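Local atomic coordinates of periplasmic protein (Legionella pneumophila subsp. pneumophila, PDB entry 4FGO), a protein that binds calcium and probably acts as a periplasmic cysteine proteinase of the bacterial transglutaminase-like family. Residues Gln46-Asn51 / Ser142-Ala147; Phe53-Asn58 / Glu87-Ile92. All coordinates share one frame; numbering follows the deposited sequence.

Both interactions use helix 43-54, first on a middle turn and then at its C-terminal end, and interaction 2 is nested within the loop that interaction 1 closes. In interaction 1 the helix meets the chain leading into edge strand 145-146; the contact is partly buried, one isoleucine lies among carboxylate, amide and backbone groups, and a water bridges its backbone N and the carboxylate, weakly on the carboxylate side. Interaction 2 is deeper and built on two phenylalanine rings, one met by an isoleucine, the other by oxygens: the end of the same helix and the turn after it meet calcium-binding helix 86-99. The two centres lie about 12 Å apart.

Interaction 1. Residues Gln46-Asn51 / Ser142-Ala147; sequences QLEKVN and SKILKA
The side chain of Ile144 reaches toward helix 43-54 and ends among Leu47 and Asn51, one helical turn apart, and Glu48 beside them. Its CD1 is extended beyond CG1 (chi2 -179°), and this carries the methyl to within 4.1 Å of Leu47 CB. The same CD1 lies 3.9 Å from Leu47 O, a carbonyl already engaged by Asn51 N in the regular helical bond.

The side chains of Glu48 and Ile144 run antiparallel past one another. The glutamate leaves the helix at an angle to the contact, but its chain bends at chi2 (71°) and brings OE1 back to 3.7 Å from Ile144 CD1, the aliphatic arm lying alongside the carboxylate. A water joins the two residues: it accepts a bond from Ile144 N at 2.8 Å and gives a weak one to Glu48 OE1. Asn51 meets Ile144 head-on, its ND2 standing 3.8 Å from Ile144 CG1. The same ND2 is 4.0 Å from Ser142 O, too long for a hydrogen bond, whereas Asn51 OD1 is hydrogen-bonded to Lys93 NZ of helix 86-99.

Ile144 also touches Leu135 and Leu137 of strand 135-137, and Asn51 touches Leu137, while Leu47 packs on Leu97 of helix 86-99. Helix 43-54 is thereby set against both helix 86-99 and the edge of the antiparallel sheet, where Leu145 pairs with Ile136 by backbone hydrogen bonding.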
ATOM      1  N   GLN A  46      -7.782  11.048  -4.171  1.00 44.92           N
ATOM      2  CA  GLN A  46      -7.229   9.735  -4.486  1.00 45.75           C
ATOM      3  C   GLN A  46      -6.711   9.020  -3.239  1.00 42.90           C
ATOM      4  O   GLN A  46      -7.056   7.854  -2.997  1.00 40.48           O
ATOM      5  CB  GLN A  46      -6.108   9.866  -5.516  1.00 46.27           C
ATOM      6  CG  GLN A  46      -6.590  10.378  -6.865  1.00 45.07           C
ATOM      7  CD  GLN A  46      -5.443  10.631  -7.825  1.00 44.44           C
ATOM      8  OE1 GLN A  46      -4.365  11.076  -7.426  1.00 45.01           O
ATOM      9  NE2 GLN A  46      -5.669  10.341  -9.100  1.00 50.28           N
ATOM     10  N   LEU A  47      -5.889   9.720  -2.453  1.00 34.31           N
ATOM     11  CA  LEU A  47      -5.357   9.163  -1.216  1.00 36.81           C
ATOM     12  C   LEU A  47      -6.465   8.716  -0.272  1.00 38.52           C
ATOM     13  O   LEU A  47      -6.470   7.575   0.192  1.00 39.16           O
ATOM     14  CB  LEU A  47      -4.450  10.162  -0.506  1.00 35.75           C
ATOM     15  CG  LEU A  47      -3.144  10.546  -1.188  1.00 38.32           C
ATOM     16  CD1 LEU A  47      -2.506  11.701  -0.427  1.00 39.47           C
ATOM     17  CD2 LEU A  47      -2.158   9.362  -1.295  1.00 35.88           C
ATOM     18  N   GLU A  48      -7.415   9.608  -0.008  1.00 38.04           N
ATOM     19  CA  GLU A  48      -8.461   9.312   0.962  1.00 42.45           C
ATOM     20  C   GLU A  48      -9.383   8.189   0.504  1.00 43.69           C
ATOM     21  O   GLU A  48      -9.701   7.305   1.286  1.00 47.55           O
ATOM     22  CB  GLU A  48      -9.262  10.571   1.327  1.00 43.45           C
ATOM     23  CG  GLU A  48     -10.443  10.339   2.297  1.00 54.28           C
ATOM     24  CD  GLU A  48      -9.991  10.018   3.719  1.00 63.41           C
ATOM     25  OE1 GLU A  48      -8.847  10.382   4.079  1.00 60.44           O
ATOM     26  OE2 GLU A  48     -10.773   9.405   4.480  1.00 69.99           O
ATOM     27  N   LYS A  49      -9.805   8.215  -0.758  1.00 41.06           N
ATOM     28  CA  LYS A  49     -10.723   7.194  -1.264  1.00 44.75           C
ATOM     29  C   LYS A  49     -10.076   5.805  -1.408  1.00 43.82           C
ATOM     30  O   LYS A  49     -10.723   4.802  -1.133  1.00 48.83           O
ATOM     31  CB  LYS A  49     -11.356   7.635  -2.583  1.00 49.01           C
ATOM     32  CG  LYS A  49     -12.602   6.856  -2.986  1.00 47.28           C
ATOM     33  CD  LYS A  49     -13.145   7.405  -4.295  1.00 55.65           C
ATOM     34  CE  LYS A  49     -14.500   6.832  -4.641  1.00 63.26           C
ATOM     35  NZ  LYS A  49     -14.794   7.095  -6.078  1.00 71.81           N
ATOM     36  N   VAL A  50      -8.814   5.745  -1.836  1.00 40.22           N
ATOM     37  CA  VAL A  50      -8.108   4.455  -1.926  1.00 45.53           C
ATOM     38  C   VAL A  50      -7.854   3.883  -0.538  1.00 43.94           C
ATOM     39  O   VAL A  50      -8.042   2.688  -0.304  1.00 49.77           O
ATOM     40  CB  VAL A  50      -6.771   4.579  -2.693  1.00 41.61           C
ATOM     41  CG1 VAL A  50      -5.884   3.306  -2.529  1.00 37.97           C
ATOM     42  CG2 VAL A  50      -7.038   4.869  -4.158  1.00 46.72           C
ATOM     43  N   ASN A  51      -7.415   4.744   0.376  1.00 43.46           N
ATOM     44  CA  ASN A  51      -7.149   4.341   1.750  1.00 45.40           C
ATOM     45  C   ASN A  51      -8.415   3.753   2.337  1.00 43.41           C
ATOM     46  O   ASN A  51      -8.429   2.628   2.825  1.00 50.76           O
ATOM     47  CB  ASN A  51      -6.706   5.548   2.578  1.00 43.74           C
ATOM     48  CG  ASN A  51      -5.935   5.157   3.830  1.00 41.95           C
ATOM     49  OD1 ASN A  51      -5.022   4.319   3.786  1.00 41.40           O
ATOM     50  ND2 ASN A  51      -6.299   5.762   4.956  1.00 38.30           N
ATOM     51  N   SER A 142      -7.759   5.632  10.364  1.00 55.28           N
ATOM     52  CA  SER A 142      -8.492   6.124   9.194  1.00 54.18           C
ATOM     53  C   SER A 142      -8.036   7.522   8.816  1.00 46.82           C
ATOM     54  O   SER A 142      -8.194   7.947   7.666  1.00 51.44           O
ATOM     55  CB  SER A 142      -9.997   6.139   9.453  1.00 65.39           C
ATOM     56  OG  SER A 142     -10.728   5.992   8.253  1.00 67.84           O
ATOM     57  N   LYS A 143      -7.498   8.246   9.794  1.00 42.15           N
ATOM     58  CA  LYS A 143      -6.933   9.565   9.550  1.00 41.11           C
ATOM     59  C   LYS A 143      -5.660   9.465   8.726  1.00 43.55           C
ATOM     60  O   LYS A 143      -4.790   8.627   8.997  1.00 46.90           O
ATOM     61  CB  LYS A 143      -6.647  10.294  10.863  1.00 39.37           C
ATOM     62  CG  LYS A 143      -7.881  10.874  11.512  1.00 46.63           C
ATOM     63  CD  LYS A 143      -7.754  10.927  13.026  1.00 50.09           C
ATOM     64  CE  LYS A 143      -7.449  12.322  13.534  1.00 52.29           C
ATOM     65  NZ  LYS A 143      -8.000  12.495  14.912  1.00 55.25           N
ATOM     66  N   ILE A 144      -5.552  10.312   7.710  1.00 38.63           N
ATOM     67  CA  ILE A 144      -4.303  10.423   6.983  1.00 35.55           C
ATOM     68  C   ILE A 144      -3.524  11.595   7.555  1.00 41.58           C
ATOM     69  O   ILE A 144      -3.873  12.750   7.318  1.00 38.79           O
ATOM     70  CB  ILE A 144      -4.525  10.610   5.478  1.00 38.88           C
ATOM     71  CG1 ILE A 144      -5.112   9.335   4.878  1.00 40.54           C
ATOM     72  CG2 ILE A 144      -3.210  10.937   4.784  1.00 37.40           C
ATOM     73  CD1 ILE A 144      -5.358   9.413   3.389  1.00 44.51           C
ATOM     74  N   LEU A 145      -2.469  11.307   8.313  1.00 39.43           N
ATOM     75  CA  LEU A 145      -1.765  12.372   9.023  1.00 41.40           C
ATOM     76  C   LEU A 145      -0.319  12.536   8.564  1.00 42.96           C
ATOM     77  O   LEU A 145       0.283  11.616   8.014  1.00 42.71           O
ATOM     78  CB  LEU A 145      -1.811  12.133  10.535  1.00 40.40           C
ATOM     79  CG  LEU A 145      -3.170  12.147  11.228  1.00 44.89           C
ATOM     80  CD1 LEU A 145      -3.071  11.532  12.623  1.00 47.52           C
ATOM     81  CD2 LEU A 145      -3.713  13.570  11.312  1.00 44.69           C
ATOM     82  N   LYS A 146       0.227  13.724   8.794  1.00 41.62           N
ATOM     83  CA  LYS A 146       1.642  13.971   8.561  1.00 42.33           C
ATOM     84  C   LYS A 146       2.486  13.124   9.522  1.00 40.02           C
ATOM     85  O   LYS A 146       2.046  12.799  10.624  1.00 39.72           O
ATOM     86  CB  LYS A 146       1.949  15.464   8.727  1.00 50.58           C
ATOM     87  CG  LYS A 146       1.602  16.284   7.485  1.00 59.83           C
ATOM     88  CD  LYS A 146       1.588  17.802   7.725  1.00 66.35           C
ATOM     89  CE  LYS A 146       0.203  18.320   8.145  1.00 69.99           C
ATOM     90  NZ  LYS A 146      -0.909  17.963   7.193  1.00 65.22           N
ATOM     91  N   ALA A 147       3.684  12.766   9.082  1.00 37.15           N
ATOM     92  CA  ALA A 147       4.636  12.007   9.902  1.00 44.08           C
ATOM     93  C   ALA A 147       4.722  12.534  11.335  1.00 48.57           C
ATOM     94  O   ALA A 147       4.662  11.768  12.304  1.00 45.75           O
ATOM     95  CB  ALA A 147       6.014  12.027   9.256  1.00 40.18           C
TER
HETATM   96  O   HOH W   1      -7.790  11.850   6.857  1.00 46.28           O

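Interaction 2. Residues Phe53-Asn58 / Glu87-Ile92; sequences FFNQFN and EDFAII. With CA (calcium ion), chain B.
Ile92 and Phe54 form the apolar part of the contact, crossing at about a right angle. Ile92 CG2 makes a CH-pi contact over the ring face, 3.9 Å from the centroid of Phe54 and 10° off its normal. The other branch, with CG1 anti to the backbone N (chi1 -172°), passes over the CE1-CZ rim, Ile92 CD1 3.4 Å from Phe54 CE1. Phe53 CD2 covers the opposite face, and the Phe54 ring is thus held between two residues.

Oxygens gather round the Phe89 ring. Asn58 O approaches its edge at 3.4 Å from CE1, Phe57 O lies near CZ, and Asn55 OD1, which is bonded to Lys93, sits 3.8 Å from CD2 with the amide plane turned 45° from the ring. Phe54 O comes obliquely to CE2 while accepting the turn bond from Phe57 N.

One residue back, Asp88 grips calcium with both carboxylate oxygens, OD1 at 2.7 Å and OD2 at 2.8 Å; Asp69, Asp85 and the backbone O of Tyr71 also bind it, and Glu87 OE1 is farther, at 3.2 Å.

The three edge-on oxygens probably interact mildly favourably with the slightly positive ring hydrogens, giving the ring next to calcium ligand Asp88 a polar rim.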
ATOM      1  N   PHE A  53     -11.082   2.717   0.787  1.00 51.75           N
ATOM      2  CA  PHE A  53     -11.609   1.567   0.046  1.00 55.74           C
ATOM      3  C   PHE A  53     -11.017   0.264   0.551  1.00 57.77           C
ATOM      4  O   PHE A  53     -11.706  -0.751   0.633  1.00 58.60           O
ATOM      5  CB  PHE A  53     -11.316   1.686  -1.455  1.00 56.17           C
ATOM      6  CG  PHE A  53     -11.693   0.460  -2.249  1.00 60.76           C
ATOM      7  CD1 PHE A  53     -13.016   0.234  -2.613  1.00 71.09           C
ATOM      8  CD2 PHE A  53     -10.731  -0.467  -2.633  1.00 59.22           C
ATOM      9  CE1 PHE A  53     -13.373  -0.900  -3.347  1.00 77.00           C
ATOM     10  CE2 PHE A  53     -11.077  -1.605  -3.355  1.00 62.66           C
ATOM     11  CZ  PHE A  53     -12.400  -1.820  -3.717  1.00 68.69           C
ATOM     12  N   PHE A  54      -9.728   0.293   0.867  1.00 52.18           N
ATOM     13  CA  PHE A  54      -9.039  -0.920   1.255  1.00 58.52           C
ATOM     14  C   PHE A  54      -9.110  -1.139   2.739  1.00 60.28           C
ATOM     15  O   PHE A  54      -9.062  -2.270   3.188  1.00 55.46           O
ATOM     16  CB  PHE A  54      -7.599  -0.917   0.771  1.00 48.21           C
ATOM     17  CG  PHE A  54      -7.482  -1.225  -0.671  1.00 47.70           C
ATOM     18  CD1 PHE A  54      -7.909  -2.455  -1.155  1.00 50.13           C
ATOM     19  CD2 PHE A  54      -6.977  -0.293  -1.552  1.00 45.59           C
ATOM     20  CE1 PHE A  54      -7.832  -2.746  -2.497  1.00 56.61           C
ATOM     21  CE2 PHE A  54      -6.889  -0.579  -2.898  1.00 54.94           C
ATOM     22  CZ  PHE A  54      -7.318  -1.805  -3.375  1.00 58.02           C
ATOM     23  N   ASN A  55      -9.261  -0.069   3.509  1.00 56.67           N
ATOM     24  CA  ASN A  55      -9.477  -0.273   4.930  1.00 51.19           C
ATOM     25  C   ASN A  55     -10.859  -0.892   5.208  1.00 56.96           C
ATOM     26  O   ASN A  55     -11.158  -1.222   6.358  1.00 57.42           O
ATOM     27  CB  ASN A  55      -9.230   1.002   5.735  1.00 51.22           C
ATOM     28  CG  ASN A  55      -7.755   1.348   5.852  1.00 51.26           C
ATOM     29  OD1 ASN A  55      -6.890   0.691   5.255  1.00 48.48           O
ATOM     30  ND2 ASN A  55      -7.457   2.390   6.631  1.00 49.36           N
ATOM     31  N   GLN A  56     -11.686  -1.042   4.155  1.00 56.28           N
ATOM     32  CA  GLN A  56     -12.892  -1.894   4.201  1.00 63.27           C
ATOM     33  C   GLN A  56     -12.560  -3.398   4.081  1.00 70.58           C
ATOM     34  O   GLN A  56     -13.423  -4.250   4.314  1.00 74.53           O
ATOM     35  CB  GLN A  56     -13.965  -1.480   3.153  1.00 62.14           C
ATOM     36  CG  GLN A  56     -14.593  -0.122   3.423  1.00 61.24           C
ATOM     37  CD  GLN A  56     -15.892   0.182   2.619  1.00 89.73           C
ATOM     38  OE1 GLN A  56     -15.857   0.440   1.415  1.00 63.63           O
ATOM     39  NE2 GLN A  56     -17.029   0.175   3.307  1.00 89.49           N
ATOM     40  N   PHE A  57     -11.320  -3.729   3.731  1.00 59.47           N
ATOM     41  CA  PHE A  57     -10.951  -5.141   3.576  1.00 61.45           C
ATOM     42  C   PHE A  57     -10.577  -5.807   4.899  1.00 62.08           C
ATOM     43  O   PHE A  57     -10.415  -5.147   5.924  1.00 60.52           O
ATOM     44  CB  PHE A  57      -9.826  -5.311   2.551  1.00 58.92           C
ATOM     45  CG  PHE A  57     -10.300  -5.280   1.120  1.00 65.93           C
ATOM     46  CD1 PHE A  57      -9.974  -6.307   0.241  1.00 65.57           C
ATOM     47  CD2 PHE A  57     -11.086  -4.223   0.653  1.00 65.50           C
ATOM     48  CE1 PHE A  57     -10.408  -6.278  -1.076  1.00 69.00           C
ATOM     49  CE2 PHE A  57     -11.524  -4.193  -0.654  1.00 66.58           C
ATOM     50  CZ  PHE A  57     -11.185  -5.219  -1.522  1.00 70.22           C
ATOM     51  N   ASN A  58     -10.423  -7.127   4.850  1.00 64.54           N
ATOM     52  CA  ASN A  58     -10.184  -7.923   6.035  1.00 65.94           C
ATOM     53  C   ASN A  58      -8.743  -7.835   6.541  1.00 66.55           C
ATOM     54  O   ASN A  58      -7.805  -8.080   5.781  1.00 61.80           O
ATOM     55  CB  ASN A  58     -10.535  -9.366   5.725  1.00 76.33           C
ATOM     56  CG  ASN A  58     -11.463  -9.950   6.741  1.00 93.11           C
ATOM     57  OD1 ASN A  58     -11.328  -9.675   7.933  1.00 97.83           O
ATOM     58  ND2 ASN A  58     -12.427 -10.746   6.287  1.00101.00           N
ATOM     59  N   GLU A  87       1.491  -5.208   6.023  1.00 36.26           N
ATOM     60  CA  GLU A  87       2.339  -5.079   4.839  1.00 35.23           C
ATOM     61  C   GLU A  87       1.486  -5.221   3.581  1.00 34.41           C
ATOM     62  O   GLU A  87       1.628  -4.455   2.636  1.00 35.76           O
ATOM     63  CB  GLU A  87       3.444  -6.135   4.812  1.00 41.44           C
ATOM     64  CG  GLU A  87       3.892  -6.585   6.171  1.00 44.54           C
ATOM     65  CD  GLU A  87       4.832  -7.786   6.116  1.00 55.36           C
ATOM     66  OE1 GLU A  87       4.377  -8.921   5.768  1.00 55.30           O
ATOM     67  OE2 GLU A  87       6.016  -7.581   6.466  1.00 51.76           O
ATOM     68  N   ASP A  88       0.603  -6.210   3.570  1.00 34.85           N
ATOM     69  CA  ASP A  88      -0.223  -6.453   2.399  1.00 40.17           C
ATOM     70  C   ASP A  88      -1.134  -5.270   2.072  1.00 38.10           C
ATOM     71  O   ASP A  88      -1.329  -4.935   0.902  1.00 40.77           O
ATOM     72  CB  ASP A  88      -1.073  -7.689   2.608  1.00 41.83           C
ATOM     73  CG  ASP A  88      -0.255  -8.887   2.947  1.00 43.21           C
ATOM     74  OD1 ASP A  88       0.823  -9.071   2.313  1.00 38.77           O
ATOM     75  OD2 ASP A  88      -0.688  -9.640   3.854  1.00 40.09           O
ATOM     76  N   PHE A  89      -1.677  -4.639   3.112  1.00 41.00           N
ATOM     77  CA  PHE A  89      -2.483  -3.428   2.954  1.00 47.28           C
ATOM     78  C   PHE A  89      -1.687  -2.319   2.267  1.00 43.83           C
ATOM     79  O   PHE A  89      -2.163  -1.718   1.307  1.00 36.72           O
ATOM     80  CB  PHE A  89      -2.996  -2.926   4.310  1.00 43.55           C
ATOM     81  CG  PHE A  89      -4.291  -3.545   4.746  1.00 42.89           C
ATOM     82  CD1 PHE A  89      -4.399  -4.918   4.952  1.00 40.76           C
ATOM     83  CD2 PHE A  89      -5.413  -2.747   4.967  1.00 46.21           C
ATOM     84  CE1 PHE A  89      -5.600  -5.478   5.355  1.00 47.59           C
ATOM     85  CE2 PHE A  89      -6.610  -3.301   5.384  1.00 45.96           C
ATOM     86  CZ  PHE A  89      -6.713  -4.666   5.578  1.00 44.38           C
ATOM     87  N   ALA A  90      -0.477  -2.054   2.763  1.00 37.61           N
ATOM     88  CA  ALA A  90       0.363  -1.006   2.190  1.00 36.55           C
ATOM     89  C   ALA A  90       0.677  -1.298   0.722  1.00 40.03           C
ATOM     90  O   ALA A  90       0.767  -0.374  -0.096  1.00 38.49           O
ATOM     91  CB  ALA A  90       1.656  -0.845   2.987  1.00 34.55           C
ATOM     92  N   ILE A  91       0.844  -2.580   0.401  1.00 39.01           N
ATOM     93  CA  ILE A  91       1.182  -2.994  -0.954  1.00 36.85           C
ATOM     94  C   ILE A  91       0.074  -2.699  -1.989  1.00 38.00           C
ATOM     95  O   ILE A  91       0.343  -2.092  -3.022  1.00 40.89           O
ATOM     96  CB  ILE A  91       1.620  -4.480  -1.000  1.00 36.88           C
ATOM     97  CG1 ILE A  91       3.065  -4.601  -0.519  1.00 33.25           C
ATOM     98  CG2 ILE A  91       1.505  -5.037  -2.416  1.00 40.12           C
ATOM     99  CD1 ILE A  91       3.454  -5.995  -0.139  1.00 33.32           C
ATOM    100  N   ILE A  92      -1.155  -3.120  -1.724  1.00 34.35           N
ATOM    101  CA  ILE A  92      -2.216  -2.906  -2.714  1.00 39.06           C
ATOM    102  C   ILE A  92      -2.573  -1.417  -2.823  1.00 41.03           C
ATOM    103  O   ILE A  92      -2.873  -0.919  -3.910  1.00 42.95           O
ATOM    104  CB  ILE A  92      -3.467  -3.770  -2.453  1.00 46.54           C
ATOM    105  CG1 ILE A  92      -4.451  -3.641  -3.627  1.00 45.23           C
ATOM    106  CG2 ILE A  92      -4.114  -3.419  -1.109  1.00 46.71           C
ATOM    107  CD1 ILE A  92      -5.409  -4.783  -3.776  1.00 47.69           C
TER
HETATM  108 CA    CA B 301       1.918 -10.436   4.411  1.00 54.01          CA